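Local structure of sensor protein CpxA (Vibrio parahaemolyticus, 3V67) at residues A[38-41]-A[42-46]; A[109-113]-A[114-118]. The protein is probably the membrane-bound sensor histidine kinase of a two-component system, represented here by its periplasmic sensor domain of PAS fold. All blocks are in the same frame, centred on the assembly; numbering follows the deposited sequence.

Contact 1: A[38-41]-A[42-46]; sequences GRIL and FRVEG
Ile40 and Val44 sit one turn apart on helix 37-46 of the periplasmic PAS-fold domain, and their beta-branched side chains meet alongside each other, CG2 of Ile40 lying 4.3 Å from CG2 of Val44. In Val44 that methyl is the branch beside the backbone N, with CG1 anti to it (chi1 160°), which also lays CG2 over Ile40 O at 3.4 Å. Both are buried: Tyr31 covers them, Val44 also meets Phe60 of strand 57-61, and Asp137 of the second subunit packs on Val44. Branched apolar side chains suit this covered side of the helix. Phe42 and Arg43 are exposed, though Arg43 also lies against Tyr31. Arg43 runs extended from CG to NE, passing its CG 3.6 Å from Arg39 O, whereas the chain of Arg39 bends at chi3 (-72°); Arg39 NE stays 6.0 Å from Arg43 NH2, keeping the like charges apart, and Arg39 has a long, weak ion pair with Glu34. Four i to i+4 backbone bonds tie the turns together, the straightest being Val44 N to Ile40 O at 171°. In the last of the four, the Glu45 N-H goes to Leu41 O; its extended chain runs back past that oxygen, and its carboxylate is held by Thr69 OG1 at OE1 and, weakly, by Thr70 N at OE2. OE2 of Glu45 nevertheless stands 3.2 Å from Leu41 O, an acceptor facing an acceptor.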
loop_
_atom_site.group_PDB
_atom_site.type_symbol
_atom_site.label_atom_id
_atom_site.label_comp_id
_atom_site.label_asym_id
_atom_site.label_seq_id
_atom_site.Cartn_x
_atom_site.Cartn_y
_atom_site.Cartn_z
ATOM N N GLY A 38 -23.392 25.046 -1.060
ATOM C CA GLY A 38 -23.980 24.321 -2.174
ATOM C C GLY A 38 -23.325 24.664 -3.497
ATOM O O GLY A 38 -23.100 23.793 -4.342
ATOM N N ARG A 39 -23.009 25.941 -3.672
ATOM C CA ARG A 39 -22.331 26.408 -4.872
ATOM C C ARG A 39 -20.942 25.784 -4.967
ATOM O O ARG A 39 -20.515 25.356 -6.043
ATOM C CB ARG A 39 -22.246 27.937 -4.867
ATOM C CG ARG A 39 -21.674 28.536 -6.139
ATOM C CD ARG A 39 -22.121 29.980 -6.320
ATOM N NE ARG A 39 -23.531 30.078 -6.689
ATOM C CZ ARG A 39 -24.504 30.450 -5.861
ATOM N NH1 ARG A 39 -24.225 30.770 -4.605
ATOM N NH2 ARG A 39 -25.757 30.509 -6.292
ATOM N N ILE A 40 -20.250 25.723 -3.833
ATOM C CA ILE A 40 -18.923 25.122 -3.781
ATOM C C ILE A 40 -18.963 23.645 -4.161
ATOM O O ILE A 40 -18.190 23.196 -5.006
ATOM C CB ILE A 40 -18.286 25.251 -2.384
ATOM C CG1 ILE A 40 -18.068 26.718 -2.023
ATOM C CG2 ILE A 40 -16.968 24.498 -2.335
ATOM C CD1 ILE A 40 -17.342 26.920 -0.702
ATOM N N LEU A 41 -19.865 22.894 -3.533
ATOM C CA LEU A 41 -19.976 21.457 -3.776
ATOM C C LEU A 41 -20.320 21.186 -5.230
ATOM O O LEU A 41 -19.727 20.315 -5.876
ATOM C CB LEU A 41 -21.038 20.843 -2.864
ATOM C CG LEU A 41 -20.817 21.017 -1.361
ATOM C CD1 LEU A 41 -21.997 20.466 -0.584
ATOM C CD2 LEU A 41 -19.527 20.343 -0.925
ATOM N N PHE A 42 -21.279 21.956 -5.733
ATOM C CA PHE A 42 -21.692 21.882 -7.127
ATOM C C PHE A 42 -20.509 22.102 -8.077
ATOM O O PHE A 42 -20.260 21.282 -8.965
ATOM C CB PHE A 42 -22.787 22.922 -7.376
ATOM C CG PHE A 42 -23.382 22.867 -8.748
ATOM C CD1 PHE A 42 -24.321 21.902 -9.072
ATOM C CD2 PHE A 42 -23.019 23.794 -9.711
ATOM C CE1 PHE A 42 -24.873 21.855 -10.334
ATOM C CE2 PHE A 42 -23.570 23.751 -10.976
ATOM C CZ PHE A 42 -24.498 22.780 -11.289
ATOM N N ARG A 43 -19.783 23.202 -7.881
ATOM C CA ARG A 43 -18.607 23.512 -8.696
ATOM C C ARG A 43 -17.539 22.420 -8.640
ATOM O O ARG A 43 -17.049 21.970 -9.674
ATOM C CB ARG A 43 -17.983 24.840 -8.260
ATOM C CG ARG A 43 -18.507 26.072 -8.978
ATOM C CD ARG A 43 -17.765 27.313 -8.502
ATOM N NE ARG A 43 -18.208 28.531 -9.171
ATOM C CZ ARG A 43 -17.821 29.754 -8.822
ATOM N NH1 ARG A 43 -16.985 29.922 -7.805
ATOM N NH2 ARG A 43 -18.273 30.811 -9.485
ATOM N N VAL A 44 -17.177 22.016 -7.427
ATOM C CA VAL A 44 -16.147 21.003 -7.216
ATOM C C VAL A 44 -16.488 19.696 -7.911
ATOM O O VAL A 44 -15.662 19.121 -8.617
ATOM C CB VAL A 44 -15.912 20.734 -5.707
ATOM C CG1 VAL A 44 -15.242 19.385 -5.495
ATOM C CG2 VAL A 44 -15.081 21.848 -5.092
ATOM N N GLU A 45 -17.719 19.240 -7.724
ATOM C CA GLU A 45 -18.147 17.977 -8.312
ATOM C C GLU A 45 -18.452 18.117 -9.802
ATOM O O GLU A 45 -18.610 17.120 -10.514
ATOM C CB GLU A 45 -19.353 17.433 -7.553
ATOM C CG GLU A 45 -18.998 17.093 -6.108
ATOM C CD GLU A 45 -20.207 16.747 -5.274
ATOM O OE1 GLU A 45 -20.217 15.647 -4.682
ATOM O OE2 GLU A 45 -21.142 17.576 -5.207
ATOM N N GLY A 46 -18.514 19.358 -10.273
ATOM C CA GLY A 46 -18.796 19.632 -11.669
ATOM C C GLY A 46 -17.686 19.216 -12.613
ATOM O O GLY A 46 -17.929 19.010 -13.799
#

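Contact 2: A[109-113]-A[114-118]; sequences PIVLA and DSELL
A two-residue beta hairpin joins strands 102-112 and 115-124 of the PAS-fold sheet, its type I' turn running from Leu112 to Ser115. Ala113 and Asp114 occupy the corner positions with positive phi (55° and 56°), unusual for non-glycine residues but required at both corners of this turn; aspartate tolerates it better than most, and alanine has only a methyl to accommodate. Ser115 N donates to Leu112 O at 3.0 Å. That donor rises well above the carbonyl plane of Leu112. Leu112 N reaches Ser115 O in the plane of that carbonyl, completing the hydrogen-bonded pair. Ile110 and Leu117 form the next such pair: Ile110 N to Leu117 O and Leu117 N to Ile110 O are both 2.9 Å. The intervening non-hydrogen-bonded pair, Val111 with Glu116, lets Val111 CA approach Ser115 O to 3.3 Å in a CA-H...O contact.

Ile110 carries CG1 anti to its N (chi1 -162°), leaving CG2 to lie 4.0 Å from CB of Leu117, and these residues share the buried face with Leu112. On the other face Leu118 brings CD2 to 4.0 Å from CA of Pro109, while Val111 and Glu116 are exposed.

Helix 14-30 packs on Ile110 and Leu112 through Ile27, helix 37-46 meets Leu112 and Ala113 through Ile40, and strand 57-61 continues the sheet beside Leu118, bonded through Ser61.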
loop_
_atom_site.group_PDB
_atom_site.type_symbol
_atom_site.label_atom_id
_atom_site.label_comp_id
_atom_site.label_asym_id
_atom_site.label_seq_id
_atom_site.Cartn_x
_atom_site.Cartn_y
_atom_site.Cartn_z
ATOM N N PRO A 109 -9.785 17.279 7.535
ATOM C CA PRO A 109 -10.591 18.477 7.787
ATOM C C PRO A 109 -10.518 19.474 6.638
ATOM O O PRO A 109 -9.484 19.587 5.984
ATOM C CB PRO A 109 -9.956 19.069 9.048
ATOM C CG PRO A 109 -8.584 18.475 9.111
ATOM C CD PRO A 109 -8.713 17.108 8.530
ATOM N N ILE A 110 -11.617 20.175 6.388
ATOM C CA ILE A 110 -11.640 21.200 5.355
ATOM C C ILE A 110 -12.607 22.312 5.741
ATOM O O ILE A 110 -13.584 22.077 6.443
ATOM C CB ILE A 110 -12.003 20.611 3.969
ATOM C CG1 ILE A 110 -11.604 21.575 2.846
ATOM C CG2 ILE A 110 -13.483 20.249 3.896
ATOM C CD1 ILE A 110 -11.817 21.021 1.448
ATOM N N VAL A 111 -12.315 23.532 5.307
ATOM C CA VAL A 111 -13.198 24.654 5.583
ATOM C C VAL A 111 -13.725 25.234 4.281
ATOM O O VAL A 111 -12.964 25.774 3.473
ATOM C CB VAL A 111 -12.493 25.764 6.385
ATOM C CG1 VAL A 111 -13.416 26.961 6.549
ATOM C CG2 VAL A 111 -12.040 25.238 7.740
ATOM N N LEU A 112 -15.034 25.115 4.086
ATOM C CA LEU A 112 -15.685 25.633 2.895
ATOM C C LEU A 112 -16.893 26.460 3.300
ATOM O O LEU A 112 -17.719 26.003 4.090
ATOM C CB LEU A 112 -16.114 24.482 1.979
ATOM C CG LEU A 112 -15.003 23.578 1.431
ATOM C CD1 LEU A 112 -15.592 22.499 0.533
ATOM C CD2 LEU A 112 -13.951 24.389 0.683
ATOM N N ALA A 113 -16.985 27.672 2.758
ATOM C CA ALA A 113 -18.067 28.604 3.084
ATOM C C ALA A 113 -18.171 28.867 4.588
ATOM O O ALA A 113 -19.268 28.881 5.145
ATOM C CB ALA A 113 -19.398 28.099 2.532
ATOM N N ASP A 114 -17.022 29.067 5.231
ATOM C CA ASP A 114 -16.949 29.276 6.678
ATOM C C ASP A 114 -17.590 28.145 7.485
ATOM O O ASP A 114 -18.029 28.351 8.615
ATOM C CB ASP A 114 -17.555 30.625 7.073
ATOM C CG ASP A 114 -16.532 31.745 7.075
ATOM O OD1 ASP A 114 -15.370 31.489 7.456
ATOM O OD2 ASP A 114 -16.888 32.882 6.699
ATOM N N SER A 115 -17.637 26.952 6.900
ATOM C CA SER A 115 -18.158 25.778 7.590
ATOM C C SER A 115 -17.069 24.721 7.712
ATOM O O SER A 115 -16.306 24.498 6.775
ATOM C CB SER A 115 -19.356 25.200 6.837
ATOM O OG SER A 115 -20.353 26.190 6.638
ATOM N N GLU A 116 -16.997 24.081 8.874
ATOM C CA GLU A 116 -16.029 23.014 9.102
ATOM C C GLU A 116 -16.588 21.657 8.686
ATOM O O GLU A 116 -17.522 21.132 9.300
ATOM C CB GLU A 116 -15.590 22.978 10.567
ATOM C CG GLU A 116 -14.606 24.068 10.945
ATOM C CD GLU A 116 -14.257 24.045 12.422
ATOM O OE1 GLU A 116 -15.088 23.564 13.222
ATOM O OE2 GLU A 116 -13.154 24.504 12.784
ATOM N N LEU A 117 -16.001 21.098 7.634
ATOM C CA LEU A 117 -16.446 19.833 7.067
ATOM C C LEU A 117 -15.281 18.862 6.942
ATOM O O LEU A 117 -14.164 19.150 7.377
ATOM C CB LEU A 117 -17.053 20.066 5.684
ATOM C CG LEU A 117 -18.136 21.140 5.597
ATOM C CD1 LEU A 117 -18.546 21.359 4.150
ATOM C CD2 LEU A 117 -19.337 20.761 6.455
ATOM N N LEU A 118 -15.548 17.714 6.330
ATOM C CA LEU A 118 -14.524 16.701 6.122
ATOM C C LEU A 118 -14.485 16.269 4.663
ATOM O O LEU A 118 -15.523 16.082 4.029
ATOM C CB LEU A 118 -14.775 15.501 7.035
ATOM C CG LEU A 118 -14.760 15.832 8.528
ATOM C CD1 LEU A 118 -15.589 14.829 9.303
ATOM C CD2 LEU A 118 -13.327 15.869 9.050
#

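How the contacts relate
From the N terminus, the chain first forms contact 1, within helix 37-46, and reaches contact 2 much later, at the hairpin between strands 102-112 and 115-124. Neither encloses a long loop: the first spans successive helical turns, the second closes a hairpin with a two-residue loop, and they follow in series without nesting or crossing. Strands 57-61 and 67-68, helix 75-87 and strand 95-99 lie between them. In space their centres are about 13 Å apart, and Ile40 bridges them: its CD1 lies 3.6 Å from Ala113 N, and its CG2 is 3.8 Å from CD1 of Leu112. The helix is thereby packed against the turn end of the central hairpin, joining helical layer and sheet.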